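Putative O-acetylhomoserine (Thiol)-lyase (Campylobacter jejuni, PDB 4OC9) probably uses pyridoxal 5'-phosphate to make homocysteine from O-acetylhomoserine and sulfide. Local coordinates at residues T183-H195 with K332-S344. Sequence-based numbering, arbitrary orientation.
Sequences TVATPFLLQPFKH and KYFDKNFASGLLS
Ser340 OG donates to Val184 O at 2.7 Å, the one direct hydrogen bond between 183-195 and 332-344. Its hydroxyl lies anti to the backbone N (chi1 -169°), directed at the carbonyl but tilted 32° from the carbonyl plane. Alongside, Leu189 carries much of the apolar contact: CD1 lies 3.5 Å from Ser340 N, while CD2 packs on Phe338 CB, the two side chains crossing at about a right angle. The Phe334 ring receives Ala185 CB at CE2, Leu189 CB at CD2 and Leu190 CD2 at CZ, and meets Phe330. At the far end, Tyr333 turns its CD1-CE1 edge onto the His195 ring face, a T-shaped pair with planes at 89° and ring centroids 4.9 Å apart. Tyr333 OH is hydrogen-bonded to Asp163 OD1 and to the backbone N of Glu165. One water accepts from Asp335 N and sits 3.0 Å from Leu189 O and 3.1 Å from Tyr333 O; another hydrogen-bonds to Gln191 OE1 and Lys194 NZ, which stands 4.1 Å from Asp335 OD2, beyond salt-bridge range. Helix 276-309 backs Leu189 and Phe338. The contact joins the loop after strand 177-181 of the large-domain sheet of fold-type I PLP enzymes to the connection entering the smaller C-terminal sheet.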
# COMPACT_ATOMS: atom_id res chain seq x y z
N THR D 183 -1.62 -23.25 -11.75
CA THR D 183 -0.65 -22.26 -11.31
C THR D 183 0.61 -22.11 -12.11
O THR D 183 0.96 -21.02 -12.58
CB THR D 183 -0.18 -22.58 -9.89
OG1 THR D 183 -1.29 -22.56 -8.97
CG2 THR D 183 0.85 -21.58 -9.46
N VAL D 184 1.31 -23.22 -12.33
CA VAL D 184 2.54 -23.17 -13.07
C VAL D 184 2.43 -22.86 -14.56
O VAL D 184 3.22 -22.08 -15.13
CB VAL D 184 3.29 -24.49 -12.91
CG1 VAL D 184 4.63 -24.42 -13.65
CG2 VAL D 184 3.51 -24.78 -11.45
N ALA D 185 1.48 -23.49 -15.24
CA ALA D 185 1.32 -23.26 -16.67
C ALA D 185 0.83 -21.86 -16.97
O ALA D 185 1.24 -21.23 -17.94
CB ALA D 185 0.37 -24.28 -17.25
N THR D 186 -0.06 -21.37 -16.11
CA THR D 186 -0.70 -20.05 -16.19
C THR D 186 -1.77 -20.14 -17.29
O THR D 186 -1.73 -20.99 -18.16
CB THR D 186 0.21 -18.85 -16.56
OG1 THR D 186 0.49 -18.86 -17.97
CG2 THR D 186 1.46 -18.84 -15.75
N PRO D 187 -2.76 -19.24 -17.25
CA PRO D 187 -3.79 -19.31 -18.28
C PRO D 187 -3.25 -19.00 -19.67
O PRO D 187 -3.95 -19.28 -20.64
CB PRO D 187 -4.77 -18.21 -17.87
CG PRO D 187 -4.50 -17.96 -16.43
CD PRO D 187 -3.03 -18.17 -16.27
N PHE D 188 -2.06 -18.42 -19.76
CA PHE D 188 -1.50 -18.09 -21.06
C PHE D 188 -0.81 -19.21 -21.78
O PHE D 188 -0.55 -19.09 -22.97
CB PHE D 188 -0.59 -16.86 -20.99
CG PHE D 188 -1.32 -15.62 -20.63
CD1 PHE D 188 -1.89 -14.85 -21.60
CD2 PHE D 188 -1.48 -15.27 -19.29
CE1 PHE D 188 -2.59 -13.72 -21.26
CE2 PHE D 188 -2.16 -14.13 -18.93
CZ PHE D 188 -2.72 -13.35 -19.93
N LEU D 189 -0.48 -20.29 -21.09
CA LEU D 189 0.16 -21.41 -21.78
C LEU D 189 -0.76 -22.59 -21.90
O LEU D 189 -0.57 -23.44 -22.74
CB LEU D 189 1.44 -21.81 -21.05
CG LEU D 189 2.45 -20.65 -20.90
CD1 LEU D 189 3.72 -21.13 -20.23
CD2 LEU D 189 2.78 -20.05 -22.26
N LEU D 190 -1.79 -22.63 -21.06
CA LEU D 190 -2.73 -23.72 -21.04
C LEU D 190 -4.09 -23.30 -20.52
O LEU D 190 -4.19 -22.59 -19.51
CB LEU D 190 -2.16 -24.84 -20.17
CG LEU D 190 -3.01 -26.09 -20.06
CD1 LEU D 190 -3.20 -26.70 -21.43
CD2 LEU D 190 -2.32 -27.09 -19.17
N GLN D 191 -5.15 -23.78 -21.16
CA GLN D 191 -6.51 -23.43 -20.77
C GLN D 191 -7.29 -24.69 -20.39
O GLN D 191 -7.99 -25.24 -21.21
CB GLN D 191 -7.23 -22.73 -21.92
CG GLN D 191 -6.53 -21.52 -22.54
CD GLN D 191 -5.35 -21.85 -23.49
OE1 GLN D 191 -5.32 -22.90 -24.16
NE2 GLN D 191 -4.40 -20.92 -23.56
N PRO D 192 -7.17 -25.14 -19.15
CA PRO D 192 -7.87 -26.36 -18.78
C PRO D 192 -9.36 -26.39 -19.11
O PRO D 192 -9.89 -27.48 -19.43
CB PRO D 192 -7.65 -26.46 -17.28
CG PRO D 192 -6.36 -25.74 -17.06
CD PRO D 192 -6.37 -24.60 -18.04
N PHE D 193 -10.05 -25.27 -19.07
CA PHE D 193 -11.47 -25.29 -19.40
C PHE D 193 -11.75 -25.83 -20.80
O PHE D 193 -12.80 -26.45 -21.04
CB PHE D 193 -12.20 -23.96 -19.21
CG PHE D 193 -12.20 -23.48 -17.80
CD1 PHE D 193 -12.57 -24.34 -16.78
CD2 PHE D 193 -12.03 -22.14 -17.52
CE1 PHE D 193 -12.63 -23.90 -15.48
CE2 PHE D 193 -12.14 -21.69 -16.21
CZ PHE D 193 -12.43 -22.57 -15.19
N LYS D 194 -10.85 -25.57 -21.74
CA LYS D 194 -11.00 -26.08 -23.08
C LYS D 194 -11.07 -27.57 -23.09
O LYS D 194 -11.67 -28.13 -24.01
CB LYS D 194 -9.84 -25.70 -23.95
CG LYS D 194 -9.96 -24.36 -24.62
CD LYS D 194 -8.62 -24.05 -25.23
CE LYS D 194 -8.73 -22.84 -26.15
NZ LYS D 194 -7.45 -22.60 -26.87
N HIS D 195 -10.51 -28.22 -22.07
CA HIS D 195 -10.55 -29.65 -22.05
C HIS D 195 -11.48 -30.31 -21.08
O HIS D 195 -11.24 -31.45 -20.66
CB HIS D 195 -9.14 -30.15 -21.90
CG HIS D 195 -8.23 -29.54 -22.91
ND1 HIS D 195 -8.24 -29.92 -24.23
CD2 HIS D 195 -7.30 -28.57 -22.80
CE1 HIS D 195 -7.35 -29.20 -24.88
NE2 HIS D 195 -6.76 -28.39 -24.03
N LYS D 332 0.80 -31.79 -27.13
CA LYS D 332 -0.64 -31.92 -27.28
C LYS D 332 -1.47 -30.81 -26.63
O LYS D 332 -2.41 -30.31 -27.23
CB LYS D 332 -1.11 -33.25 -26.72
CG LYS D 332 -2.59 -33.49 -26.91
CD LYS D 332 -3.03 -34.81 -26.29
CE LYS D 332 -4.53 -35.01 -26.46
NZ LYS D 332 -5.00 -36.24 -25.77
N TYR D 333 -1.09 -30.42 -25.43
CA TYR D 333 -1.83 -29.39 -24.71
C TYR D 333 -1.30 -27.95 -24.70
O TYR D 333 -2.07 -27.03 -24.43
CB TYR D 333 -2.06 -29.82 -23.29
CG TYR D 333 -2.94 -31.03 -23.17
CD1 TYR D 333 -4.31 -30.90 -23.26
CD2 TYR D 333 -2.42 -32.28 -22.88
CE1 TYR D 333 -5.14 -31.99 -23.14
CE2 TYR D 333 -3.24 -33.36 -22.74
CZ TYR D 333 -4.61 -33.22 -22.87
OH TYR D 333 -5.44 -34.33 -22.71
N PHE D 334 -0.02 -27.74 -24.99
CA PHE D 334 0.58 -26.36 -24.97
C PHE D 334 0.71 -25.76 -26.38
O PHE D 334 1.68 -26.04 -27.09
CB PHE D 334 1.91 -26.41 -24.24
CG PHE D 334 1.78 -26.69 -22.77
CD1 PHE D 334 1.46 -27.95 -22.32
CD2 PHE D 334 2.07 -25.72 -21.85
CE1 PHE D 334 1.37 -28.22 -20.97
CE2 PHE D 334 1.99 -25.99 -20.49
CZ PHE D 334 1.64 -27.25 -20.05
N ASP D 335 -0.27 -24.93 -26.76
CA ASP D 335 -0.30 -24.32 -28.09
C ASP D 335 0.84 -23.38 -28.48
O ASP D 335 1.25 -23.38 -29.65
CB ASP D 335 -1.66 -23.66 -28.34
CG ASP D 335 -2.82 -24.67 -28.36
OD1 ASP D 335 -2.59 -25.90 -28.32
OD2 ASP D 335 -4.00 -24.21 -28.44
N LYS D 336 1.35 -22.59 -27.53
CA LYS D 336 2.45 -21.65 -27.80
C LYS D 336 3.91 -22.16 -27.66
O LYS D 336 4.91 -21.42 -27.74
CB LYS D 336 2.28 -20.41 -26.92
CG LYS D 336 1.16 -19.48 -27.34
CD LYS D 336 1.15 -18.23 -26.47
CE LYS D 336 0.16 -17.09 -26.88
NZ LYS D 336 -1.24 -17.45 -27.25
N ASN D 337 4.02 -23.44 -27.47
CA ASN D 337 5.30 -24.10 -27.33
C ASN D 337 6.23 -23.53 -26.24
O ASN D 337 7.43 -23.36 -26.45
CB ASN D 337 6.04 -24.22 -28.65
CG ASN D 337 7.08 -25.32 -28.63
OD1 ASN D 337 6.81 -26.43 -28.16
ND2 ASN D 337 8.25 -25.04 -29.17
N PHE D 338 5.65 -23.10 -25.12
CA PHE D 338 6.37 -22.56 -23.97
C PHE D 338 5.92 -23.44 -22.83
O PHE D 338 4.75 -23.74 -22.72
CB PHE D 338 6.07 -21.09 -23.69
CG PHE D 338 6.55 -20.12 -24.75
CD1 PHE D 338 7.90 -19.93 -24.97
CD2 PHE D 338 5.65 -19.28 -25.40
CE1 PHE D 338 8.35 -19.05 -25.92
CE2 PHE D 338 6.09 -18.36 -26.33
CZ PHE D 338 7.44 -18.25 -26.59
N ALA D 339 6.84 -23.83 -21.98
CA ALA D 339 6.53 -24.72 -20.86
C ALA D 339 6.70 -24.16 -19.45
O ALA D 339 6.86 -24.89 -18.47
CB ALA D 339 7.38 -25.96 -21.01
N SER D 340 6.70 -22.84 -19.35
CA SER D 340 6.84 -22.11 -18.07
C SER D 340 8.26 -22.13 -17.51
O SER D 340 9.19 -22.62 -18.14
CB SER D 340 5.80 -22.56 -17.07
OG SER D 340 5.80 -21.69 -15.96
N GLY D 341 8.44 -21.59 -16.31
CA GLY D 341 9.77 -21.48 -15.70
C GLY D 341 10.21 -22.39 -14.61
O GLY D 341 11.20 -22.10 -13.95
N LEU D 342 9.49 -23.48 -14.39
CA LEU D 342 9.88 -24.41 -13.35
C LEU D 342 10.55 -25.63 -13.96
O LEU D 342 10.12 -26.13 -15.00
CB LEU D 342 8.67 -24.91 -12.62
CG LEU D 342 9.00 -25.70 -11.36
CD1 LEU D 342 9.62 -24.73 -10.34
CD2 LEU D 342 7.74 -26.29 -10.79
N LEU D 343 11.64 -26.08 -13.36
CA LEU D 343 12.29 -27.28 -13.86
C LEU D 343 13.04 -27.92 -12.70
O LEU D 343 13.22 -27.28 -11.66
CB LEU D 343 13.24 -26.98 -14.99
CG LEU D 343 14.56 -26.25 -14.75
CD1 LEU D 343 15.53 -27.11 -13.98
CD2 LEU D 343 15.22 -25.97 -16.09
N SER D 344 13.43 -29.19 -12.85
CA SER D 344 14.20 -29.82 -11.80
C SER D 344 15.28 -30.64 -12.46
O SER D 344 15.24 -30.89 -13.65
CB SER D 344 13.37 -30.69 -10.87
OG SER D 344 12.89 -31.81 -11.54
O HOH W 1 -2.21 -24.06 -25.17
O HOH W 2 -5.45 -24.71 -26.53